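Local coordinates for ochratoxinase (Aspergillus niger, PDB 4C65) that hydrolyses the amide bond of ochratoxin A, releasing ochratoxin alpha and L-phenylalanine, as a zinc-dependent carboxypeptidase of the amidohydrolase superfamily, at the interface of chains A and B. Sequence-based numbering; all coordinates share one arbitrary frame. Chains: chain A/B, Ochratoxinase.

Contact 1: the interface of chains A and B. Residues chain A 435-437; chain B 99-100, 103, 339-340.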
loop_
_atom_site.group_PDB
_atom_site.type_symbol
_atom_site.label_atom_id
_atom_site.label_comp_id
_atom_site.label_asym_id
_atom_site.label_seq_id
_atom_site.Cartn_x
_atom_site.Cartn_y
_atom_site.Cartn_z
ATOM N N ASN A 435 -34.742 23.500 18.431
ATOM C CA ASN A 435 -34.300 22.336 17.716
ATOM C C ASN A 435 -33.401 22.762 16.555
ATOM O O ASN A 435 -33.870 23.366 15.596
ATOM C CB ASN A 435 -35.510 21.541 17.222
ATOM C CG ASN A 435 -35.121 20.288 16.462
ATOM O OD1 ASN A 435 -33.963 20.067 16.148
ATOM N ND2 ASN A 435 -36.098 19.483 16.132
ATOM N N PRO A 436 -32.103 22.449 16.635
ATOM C CA PRO A 436 -31.199 22.876 15.560
ATOM C C PRO A 436 -31.421 22.218 14.208
ATOM O O PRO A 436 -30.791 22.636 13.257
ATOM C CB PRO A 436 -29.814 22.497 16.074
ATOM C CG PRO A 436 -30.057 21.384 17.029
ATOM C CD PRO A 436 -31.427 21.593 17.620
ATOM N N PHE A 437 -32.291 21.214 14.116
ATOM C CA PHE A 437 -32.469 20.474 12.885
ATOM C C PHE A 437 -33.720 20.928 12.126
ATOM O O PHE A 437 -34.071 20.343 11.092
ATOM C CB PHE A 437 -32.508 18.965 13.171
ATOM C CG PHE A 437 -31.245 18.450 13.789
ATOM C CD1 PHE A 437 -30.107 18.273 13.010
ATOM C CD2 PHE A 437 -31.183 18.144 15.144
ATOM C CE1 PHE A 437 -28.913 17.850 13.587
ATOM C CE2 PHE A 437 -30.007 17.695 15.720
ATOM C CZ PHE A 437 -28.862 17.560 14.944
ATOM N N ARG B 99 -28.630 14.531 19.763
ATOM C CA ARG B 99 -29.619 15.574 19.852
ATOM C C ARG B 99 -30.795 15.263 18.928
ATOM O O ARG B 99 -31.946 15.329 19.343
ATOM C CB ARG B 99 -29.033 16.942 19.485
ATOM C CG ARG B 99 -30.060 18.099 19.513
ATOM C CD ARG B 99 -30.534 18.363 20.952
ATOM N NE ARG B 99 -31.423 19.487 21.140
ATOM C CZ ARG B 99 -31.034 20.759 21.248
ATOM N NH1 ARG B 99 -29.762 21.100 21.104
ATOM N NH2 ARG B 99 -31.942 21.698 21.463
ATOM N N GLY B 100 -30.491 14.924 17.687
ATOM C CA GLY B 100 -31.502 14.603 16.710
ATOM C C GLY B 100 -32.443 13.518 17.166
ATOM O O GLY B 100 -33.649 13.646 17.032
ATOM N N GLU B 103 -34.730 14.701 19.936
ATOM C CA GLU B 103 -35.772 15.565 19.400
ATOM C C GLU B 103 -36.841 14.734 18.715
ATOM O O GLU B 103 -38.029 14.987 18.852
ATOM C CB GLU B 103 -35.158 16.537 18.409
ATOM C CG GLU B 103 -34.273 17.652 18.949
ATOM C CD GLU B 103 -34.962 18.632 19.907
ATOM O OE1 GLU B 103 -36.192 18.790 19.838
ATOM O OE2 GLU B 103 -34.269 19.278 20.733
ATOM N N PRO B 339 -32.201 13.271 11.613
ATOM C CA PRO B 339 -32.969 13.010 12.821
ATOM C C PRO B 339 -33.308 14.283 13.563
ATOM O O PRO B 339 -32.445 15.156 13.706
ATOM C CB PRO B 339 -32.012 12.145 13.641
ATOM C CG PRO B 339 -31.272 11.371 12.607
ATOM C CD PRO B 339 -31.113 12.295 11.442
ATOM N N GLY B 340 -34.553 14.383 14.038
ATOM C CA GLY B 340 -35.063 15.605 14.654
ATOM C C GLY B 340 -35.459 16.654 13.636
ATOM O O GLY B 340 -35.770 17.786 13.979
#
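The side-chain amide nitrogen ND2 of A:Asn435 donates to the backbone carbonyl O of B:Gly340 at 2.8 Å, meeting a lone pair in the carbonyl plane, although the oxygen sits somewhat off the plane of the amide. The other end of the same amide turns back into its own chain: OD1 of A:Asn435 accepts the backbone N of A:Phe437 at 2.9 Å, the N-H coming from above the carbonyl plane. Held at both ends, the amide is fixed in rotation and closes an Asx turn in the C-terminal tail of chain A. Its flat group lies on the carboxylate of B:Glu103, with planes 23° apart and the two side chains running in opposite directions; CG of A:Asn435 is 3.7 Å from the methylene CG of B:Glu103. That carboxylate is steered from its own helix, 90-106, where NE of B:Arg99 binds the anti lone pair of OE2 of B:Glu103 at 2.9 Å in a salt bridge. The guanidinium in turn takes A:Pro436 on one face, the ring carbon CD standing 3.7 Å from CZ of B:Arg99 and over the centre of the plane. A:Phe437, its CG swung away from the carbonyl carbon (chi1 -61°), sends its ring between helix 90-106 and the loop of B:Pro339 and B:Gly340. Ring atom CE2 of A:Phe437 packs on the glycine backbone, 3.6 Å from CA of B:Gly100. CB of B:Arg99 lies at the ring edge, while the carbonyl O of B:Pro339 stands above one ring face, offset toward the rim and 3.5 Å from CG of A:Phe437.

Contact 2: the interface of chains A and B. Residues chain A 89, 91-92; chain B 90, 118, 121-122.
A:His89 lays one face of its imidazole against the side chain of B:Glu121, and this is the tightly packed part of the contact. The methylene CG of B:Glu121 sits over the ring, offset toward the rim, 3.4 Å from CG of A:His89 in a CH-pi contact. With CG of A:His89 opposite its backbone N (chi1 -165°), the ring reaches toward helix 119-127 of chain B. Its rotation is fixed from within chain A: the backbone N of A:Ala91 donates to ND1 of A:His89 at 3.1 Å, nearly in the ring plane, tying the imidazole to the first turn of helix 90-106. With ND1 used as acceptor, the ring proton is probably on NE2. At the outer rim of the imidazole, CE1 of A:His89 meets CE1 of B:Tyr118 at 3.6 Å, the two side chains crossing at about a right angle, while CB of B:Pro90 reaches the same atom from the other side of the ring plane. The methyl group of A:Ala91 fills the angle between B:Tyr118 and B:Glu121, its CB 3.8 Å from CB of B:Tyr118. Beside this apolar core, the hydroxyl OG of A:Ser92 donates to the backbone carbonyl O of B:Glu121 at 2.7 Å, approaching from above the carbonyl plane and linking the two helices. Packing is looser at B:Val122, whose CG2 comes only within 4.2 Å of the carbonyl O of A:Ala91. Toward the imidazole, the B:Glu121 carboxylate is also less closely engaged than its methylene: its plane is turned 38° from the ring, and within chain B its OE1 points to the edge of the B:Tyr118 ring. OE2 of B:Glu121 remains 4.7 Å from NE2 of A:His89.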
loop_
_atom_site.group_PDB
_atom_site.type_symbol
_atom_site.label_atom_id
_atom_site.label_comp_id
_atom_site.label_asym_id
_atom_site.label_seq_id
_atom_site.Cartn_x
_atom_site.Cartn_y
_atom_site.Cartn_z
ATOM N N HIS A 89 -16.720 2.354 16.931
ATOM C CA HIS A 89 -16.907 3.302 15.875
ATOM C C HIS A 89 -17.084 4.715 16.485
ATOM O O HIS A 89 -17.858 4.893 17.404
ATOM C CB HIS A 89 -18.109 2.933 15.033
ATOM C CG HIS A 89 -18.157 3.656 13.740
ATOM N ND1 HIS A 89 -18.531 4.974 13.649
ATOM C CD2 HIS A 89 -17.859 3.260 12.483
ATOM C CE1 HIS A 89 -18.484 5.356 12.387
ATOM N NE2 HIS A 89 -18.067 4.337 11.661
ATOM N N ALA A 91 -18.733 7.294 15.735
ATOM C CA ALA A 91 -20.127 7.734 15.784
ATOM C C ALA A 91 -20.845 7.241 17.043
ATOM O O ALA A 91 -21.606 7.995 17.647
ATOM C CB ALA A 91 -20.889 7.314 14.538
ATOM N N SER A 92 -20.621 5.985 17.416
ATOM C CA SER A 92 -21.090 5.480 18.694
ATOM C C SER A 92 -20.524 6.326 19.810
ATOM O O SER A 92 -21.262 6.744 20.723
ATOM C CB SER A 92 -20.674 4.032 18.900
ATOM O OG SER A 92 -21.167 3.213 17.860
ATOM N N PRO B 90 -16.641 11.121 12.420
ATOM C CA PRO B 90 -17.895 10.521 12.884
ATOM C C PRO B 90 -18.233 10.770 14.347
ATOM O O PRO B 90 -19.396 10.648 14.729
ATOM C CB PRO B 90 -17.699 9.022 12.608
ATOM C CG PRO B 90 -16.613 8.958 11.575
ATOM C CD PRO B 90 -15.710 10.119 11.880
ATOM N N TYR B 118 -24.984 6.691 9.968
ATOM C CA TYR B 118 -24.432 6.026 11.107
ATOM C C TYR B 118 -25.505 5.486 12.048
ATOM O O TYR B 118 -25.275 5.360 13.238
ATOM C CB TYR B 118 -23.528 7.003 11.840
ATOM C CG TYR B 118 -22.382 7.507 11.018
ATOM C CD1 TYR B 118 -21.395 6.649 10.572
ATOM C CD2 TYR B 118 -22.257 8.855 10.719
ATOM C CE1 TYR B 118 -20.309 7.107 9.831
ATOM C CE2 TYR B 118 -21.185 9.324 9.975
ATOM C CZ TYR B 118 -20.204 8.447 9.534
ATOM O OH TYR B 118 -19.127 8.914 8.799
ATOM N N GLU B 121 -24.478 2.497 14.118
ATOM C CA GLU B 121 -23.500 2.850 15.142
ATOM C C GLU B 121 -24.152 3.631 16.284
ATOM O O GLU B 121 -23.813 3.456 17.447
ATOM C CB GLU B 121 -22.346 3.639 14.503
ATOM C CG GLU B 121 -21.422 2.802 13.607
ATOM C CD GLU B 121 -22.022 2.397 12.266
ATOM O OE1 GLU B 121 -22.821 3.172 11.670
ATOM O OE2 GLU B 121 -21.687 1.271 11.782
ATOM N N VAL B 122 -25.070 4.517 15.934
ATOM C CA VAL B 122 -25.756 5.322 16.925
ATOM C C VAL B 122 -26.783 4.483 17.697
ATOM O O VAL B 122 -26.965 4.667 18.899
ATOM C CB VAL B 122 -26.403 6.558 16.279
ATOM C CG1 VAL B 122 -27.329 7.265 17.259
ATOM C CG2 VAL B 122 -25.334 7.519 15.776
#

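The C-alpha centres of contact 1 and contact 2 lie about 16 Å apart in one two-fold interface, and each has a twin with the chains exchanged. Helix 90-106 is common to both: chain B supplies it to each contact, and chain A brings its own copy to contact 2. Contact 1 adds the C-terminal tail of the neighbour; contact 2 joins the helix starts near the symmetry axis. In contact 1 the tail of chain A packs on the loop just after active-site B:Asp336, about 13 Å from the contact's centre, and may steady it. Such pairing forms part of the homooctamer.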